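Local coordinates for extracellular protein 11-1 (Passalora fulva, PDB 6ZUS) that is a secreted zinc-binding avirulence effector of a fungal tomato pathogen, from a family whose members interact epistatically with plant resistance proteins, at residues L4-Q16 against C99-R111. Sequence-based numbering, arbitrary orientation.
Sequences LDCKAVALKWVHQ and CDVKPYTERVLGR. With ZN (zinc ion), chain G.
A single water ties Trp13 to the far end of helix 101-109: it accepts from Trp13 NE1 at 2.9 Å and from the NE of Arg111, and donates to Leu109 O. The water lies in the plane of the indole at its edge, while the side chain of Arg111 lies beside that of Trp13, pointing the same way, with the guanidinium plane turned 72° from the ring. At the other end of the contact Lys7 NZ donates directly to Cys99 O at 2.7 Å. A bend at the last torsion of the otherwise extended lysine chain carries NZ to this oxygen, and the donor lies above the carbonyl plane, 47° out of it. Arg86 O and Asn87 OD1 also accept from this amine, so three oxygens grip a buried charge.

Between these polar ends the contact is mostly apolar. Leu11 reaches the helix with CD2, which lies 3.4 Å from Thr105 OG1 and 4.2 Å from Tyr104 CE2. That hydroxyl is turned back into its own helix: Thr105 OG1 donates to Val101 O at 2.6 Å, from the face opposite to the backbone N-H of the same residue. Leu109 sends CD2 against the strand backbone, 3.2 Å from Lys12 O, and Val101 CG1 rests on Lys7 CE. Tyr104 OH bonds to Gln48.

The axes cross at -51°, placing the helix across the inner strand 6-20 of the four-stranded antiparallel sheet. A disulfide fastens the start of segment 99-111 to Cys47. A lysine thus reaches the loop carbonyl at one end, one water joins the indole N-H, Leu109 O and Arg111 NE at the other, and the oxygens around Lys7 would be expected to stabilise its positive charge.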
# COMPACT_ATOMS: atom_id res chain seq x y z
N LEU A 4 20.99 12.11 -1.87
CA LEU A 4 21.14 10.67 -2.25
C LEU A 4 20.58 9.77 -1.15
O LEU A 4 20.94 8.60 -1.18
CB LEU A 4 22.62 10.36 -2.48
CG LEU A 4 23.32 11.39 -3.38
CD1 LEU A 4 24.83 11.18 -3.36
CD2 LEU A 4 22.77 11.36 -4.80
N ASP A 5 19.72 10.31 -0.29
CA ASP A 5 19.24 9.72 0.99
C ASP A 5 17.70 9.52 0.93
O ASP A 5 17.02 9.78 1.97
CB ASP A 5 19.60 10.65 2.17
CG ASP A 5 19.35 12.13 1.88
OD1 ASP A 5 18.38 12.41 1.16
OD2 ASP A 5 20.15 12.98 2.33
N CYS A 6 17.16 9.29 -0.27
CA CYS A 6 15.74 8.89 -0.45
C CYS A 6 15.70 7.35 -0.51
O CYS A 6 16.78 6.71 -0.67
CB CYS A 6 15.08 9.58 -1.64
SG CYS A 6 14.31 11.17 -1.20
N LYS A 7 14.49 6.78 -0.39
CA LYS A 7 14.22 5.32 -0.51
C LYS A 7 13.09 5.12 -1.52
O LYS A 7 12.32 6.09 -1.81
CB LYS A 7 13.86 4.74 0.86
CG LYS A 7 12.70 5.46 1.54
CD LYS A 7 12.25 4.86 2.82
CE LYS A 7 11.08 5.60 3.43
NZ LYS A 7 11.53 6.66 4.35
N ALA A 8 13.01 3.91 -2.10
CA ALA A 8 11.84 3.44 -2.85
C ALA A 8 11.03 2.58 -1.89
O ALA A 8 11.63 1.84 -1.09
CB ALA A 8 12.25 2.70 -4.08
N VAL A 9 9.69 2.75 -1.93
CA VAL A 9 8.75 2.08 -0.99
C VAL A 9 7.75 1.27 -1.84
O VAL A 9 7.07 1.86 -2.71
CB VAL A 9 8.04 3.07 -0.05
CG1 VAL A 9 7.10 2.32 0.89
CG2 VAL A 9 9.03 3.91 0.76
N ALA A 10 7.71 -0.06 -1.62
CA ALA A 10 6.71 -0.99 -2.17
C ALA A 10 5.44 -0.85 -1.31
O ALA A 10 5.51 -1.16 -0.13
CB ALA A 10 7.22 -2.41 -2.16
N LEU A 11 4.36 -0.36 -1.90
CA LEU A 11 3.06 -0.06 -1.20
C LEU A 11 2.00 -1.04 -1.69
O LEU A 11 1.98 -1.40 -2.91
CB LEU A 11 2.63 1.37 -1.50
CG LEU A 11 3.57 2.47 -1.01
CD1 LEU A 11 3.30 3.75 -1.74
CD2 LEU A 11 3.42 2.69 0.48
N LYS A 12 1.10 -1.38 -0.80
CA LYS A 12 -0.04 -2.26 -1.18
C LYS A 12 -1.25 -1.93 -0.31
O LYS A 12 -1.11 -1.81 0.94
CB LYS A 12 0.37 -3.73 -1.11
CG LYS A 12 -0.73 -4.67 -1.53
CD LYS A 12 -0.23 -6.02 -1.88
CE LYS A 12 -0.07 -6.94 -0.71
NZ LYS A 12 -0.25 -8.35 -1.16
N TRP A 13 -2.34 -1.69 -1.00
CA TRP A 13 -3.69 -1.41 -0.46
C TRP A 13 -4.46 -2.72 -0.47
O TRP A 13 -4.48 -3.42 -1.52
CB TRP A 13 -4.36 -0.36 -1.31
CG TRP A 13 -5.69 0.05 -0.82
CD1 TRP A 13 -5.98 1.17 -0.09
CD2 TRP A 13 -6.94 -0.60 -1.11
NE1 TRP A 13 -7.33 1.26 0.09
CE2 TRP A 13 -7.95 0.18 -0.49
CE3 TRP A 13 -7.32 -1.73 -1.84
CZ2 TRP A 13 -9.30 -0.15 -0.57
CZ3 TRP A 13 -8.67 -2.08 -1.90
CH2 TRP A 13 -9.62 -1.29 -1.27
N VAL A 14 -5.06 -3.10 0.64
CA VAL A 14 -5.69 -4.44 0.77
C VAL A 14 -7.11 -4.31 1.32
O VAL A 14 -7.29 -3.60 2.32
CB VAL A 14 -4.84 -5.41 1.63
CG1 VAL A 14 -5.46 -6.80 1.60
CG2 VAL A 14 -3.37 -5.45 1.23
N HIS A 15 -8.05 -5.00 0.68
CA HIS A 15 -9.39 -5.29 1.25
C HIS A 15 -9.52 -6.82 1.39
O HIS A 15 -9.56 -7.49 0.36
CB HIS A 15 -10.52 -4.67 0.40
CG HIS A 15 -11.84 -4.83 1.08
ND1 HIS A 15 -13.07 -4.74 0.44
CD2 HIS A 15 -12.14 -5.10 2.37
CE1 HIS A 15 -14.02 -4.91 1.31
NE2 HIS A 15 -13.51 -5.16 2.47
N GLN A 16 -9.53 -7.32 2.63
CA GLN A 16 -9.78 -8.74 2.95
C GLN A 16 -11.20 -8.84 3.49
O GLN A 16 -11.57 -8.13 4.46
CB GLN A 16 -8.76 -9.28 3.96
CG GLN A 16 -8.96 -10.78 4.28
CD GLN A 16 -7.92 -11.32 5.23
OE1 GLN A 16 -6.88 -10.66 5.52
NE2 GLN A 16 -8.24 -12.50 5.74
N CYS A 99 8.76 10.33 7.88
CA CYS A 99 8.84 9.69 6.55
C CYS A 99 9.15 8.19 6.67
O CYS A 99 9.30 7.56 5.62
CB CYS A 99 9.85 10.38 5.66
SG CYS A 99 9.58 12.17 5.44
N ASP A 100 9.15 7.63 7.89
CA ASP A 100 9.28 6.17 8.11
C ASP A 100 8.14 5.46 7.38
O ASP A 100 7.08 6.08 7.19
CB ASP A 100 9.29 5.82 9.60
CG ASP A 100 10.65 6.17 10.28
OD1 ASP A 100 11.61 6.70 9.58
OD2 ASP A 100 10.79 5.93 11.52
N VAL A 101 8.36 4.23 6.97
CA VAL A 101 7.42 3.55 6.04
C VAL A 101 6.04 3.45 6.70
O VAL A 101 5.03 3.64 5.99
CB VAL A 101 7.90 2.18 5.52
CG1 VAL A 101 9.17 2.34 4.71
CG2 VAL A 101 8.08 1.17 6.63
N LYS A 102 5.93 3.20 7.99
CA LYS A 102 4.58 3.06 8.61
C LYS A 102 3.76 4.35 8.48
O LYS A 102 2.68 4.34 7.87
CB LYS A 102 4.71 2.58 10.04
CG LYS A 102 3.42 2.62 10.81
CD LYS A 102 3.69 2.18 12.23
CE LYS A 102 2.47 1.89 13.07
NZ LYS A 102 1.45 2.93 12.91
N PRO A 103 4.19 5.50 9.06
CA PRO A 103 3.39 6.72 9.00
C PRO A 103 3.19 7.18 7.55
O PRO A 103 2.08 7.64 7.24
CB PRO A 103 4.15 7.76 9.87
CG PRO A 103 5.53 7.20 9.99
CD PRO A 103 5.39 5.69 9.91
N TYR A 104 4.25 7.11 6.73
CA TYR A 104 4.17 7.52 5.30
C TYR A 104 3.06 6.71 4.62
O TYR A 104 2.19 7.28 3.96
CB TYR A 104 5.52 7.35 4.60
CG TYR A 104 5.43 7.45 3.10
CD1 TYR A 104 5.34 8.67 2.43
CD2 TYR A 104 5.47 6.31 2.32
CE1 TYR A 104 5.23 8.75 1.05
CE2 TYR A 104 5.36 6.37 0.94
CZ TYR A 104 5.24 7.58 0.29
OH TYR A 104 5.12 7.55 -1.07
N THR A 105 3.09 5.37 4.72
CA THR A 105 2.10 4.47 4.08
C THR A 105 0.70 4.84 4.55
O THR A 105 -0.25 4.97 3.73
CB THR A 105 2.42 2.99 4.34
OG1 THR A 105 3.74 2.73 3.87
CG2 THR A 105 1.35 2.13 3.69
N GLU A 106 0.53 5.04 5.85
CA GLU A 106 -0.81 5.37 6.41
C GLU A 106 -1.32 6.71 5.87
O GLU A 106 -2.53 6.77 5.55
CB GLU A 106 -0.77 5.30 7.93
CG GLU A 106 -0.60 3.90 8.41
CD GLU A 106 -0.61 3.77 9.92
OE1 GLU A 106 -0.46 4.84 10.58
OE2 GLU A 106 -0.84 2.62 10.45
N ARG A 107 -0.45 7.72 5.69
CA ARG A 107 -0.86 9.02 5.07
C ARG A 107 -1.24 8.85 3.60
O ARG A 107 -2.26 9.40 3.17
CB ARG A 107 0.22 10.10 5.23
CG ARG A 107 0.42 10.50 6.70
CD ARG A 107 1.19 11.81 6.80
NE ARG A 107 2.45 11.77 6.05
CZ ARG A 107 3.61 11.33 6.53
NH1 ARG A 107 3.71 10.99 7.80
NH2 ARG A 107 4.68 11.32 5.76
N VAL A 108 -0.46 8.09 2.84
CA VAL A 108 -0.62 7.99 1.37
C VAL A 108 -1.80 7.06 1.03
O VAL A 108 -2.55 7.40 0.08
CB VAL A 108 0.72 7.53 0.76
CG1 VAL A 108 0.58 7.02 -0.66
CG2 VAL A 108 1.73 8.68 0.86
N LEU A 109 -1.92 5.88 1.66
CA LEU A 109 -2.97 4.88 1.38
C LEU A 109 -4.21 5.13 2.25
O LEU A 109 -5.32 4.67 1.84
CB LEU A 109 -2.43 3.45 1.57
CG LEU A 109 -1.82 2.81 0.32
CD1 LEU A 109 -0.62 3.58 -0.18
CD2 LEU A 109 -1.44 1.35 0.52
N GLY A 110 -4.07 5.76 3.42
CA GLY A 110 -5.24 6.13 4.26
C GLY A 110 -5.80 4.97 5.04
O GLY A 110 -6.98 5.06 5.50
N ARG A 111 -5.01 3.89 5.23
CA ARG A 111 -5.44 2.68 5.97
C ARG A 111 -4.29 2.26 6.88
O ARG A 111 -3.10 2.49 6.53
CB ARG A 111 -5.80 1.53 5.03
CG ARG A 111 -6.84 1.86 3.97
CD ARG A 111 -8.18 2.16 4.60
NE ARG A 111 -9.15 2.42 3.55
CZ ARG A 111 -10.48 2.30 3.63
NH1 ARG A 111 -11.10 1.97 4.77
NH2 ARG A 111 -11.19 2.56 2.53
ZN ZN G . -13.40 -4.11 -1.46
O HOH W 1 -7.98 3.84 1.36
O HOH W 2 -13.99 -1.91 -1.40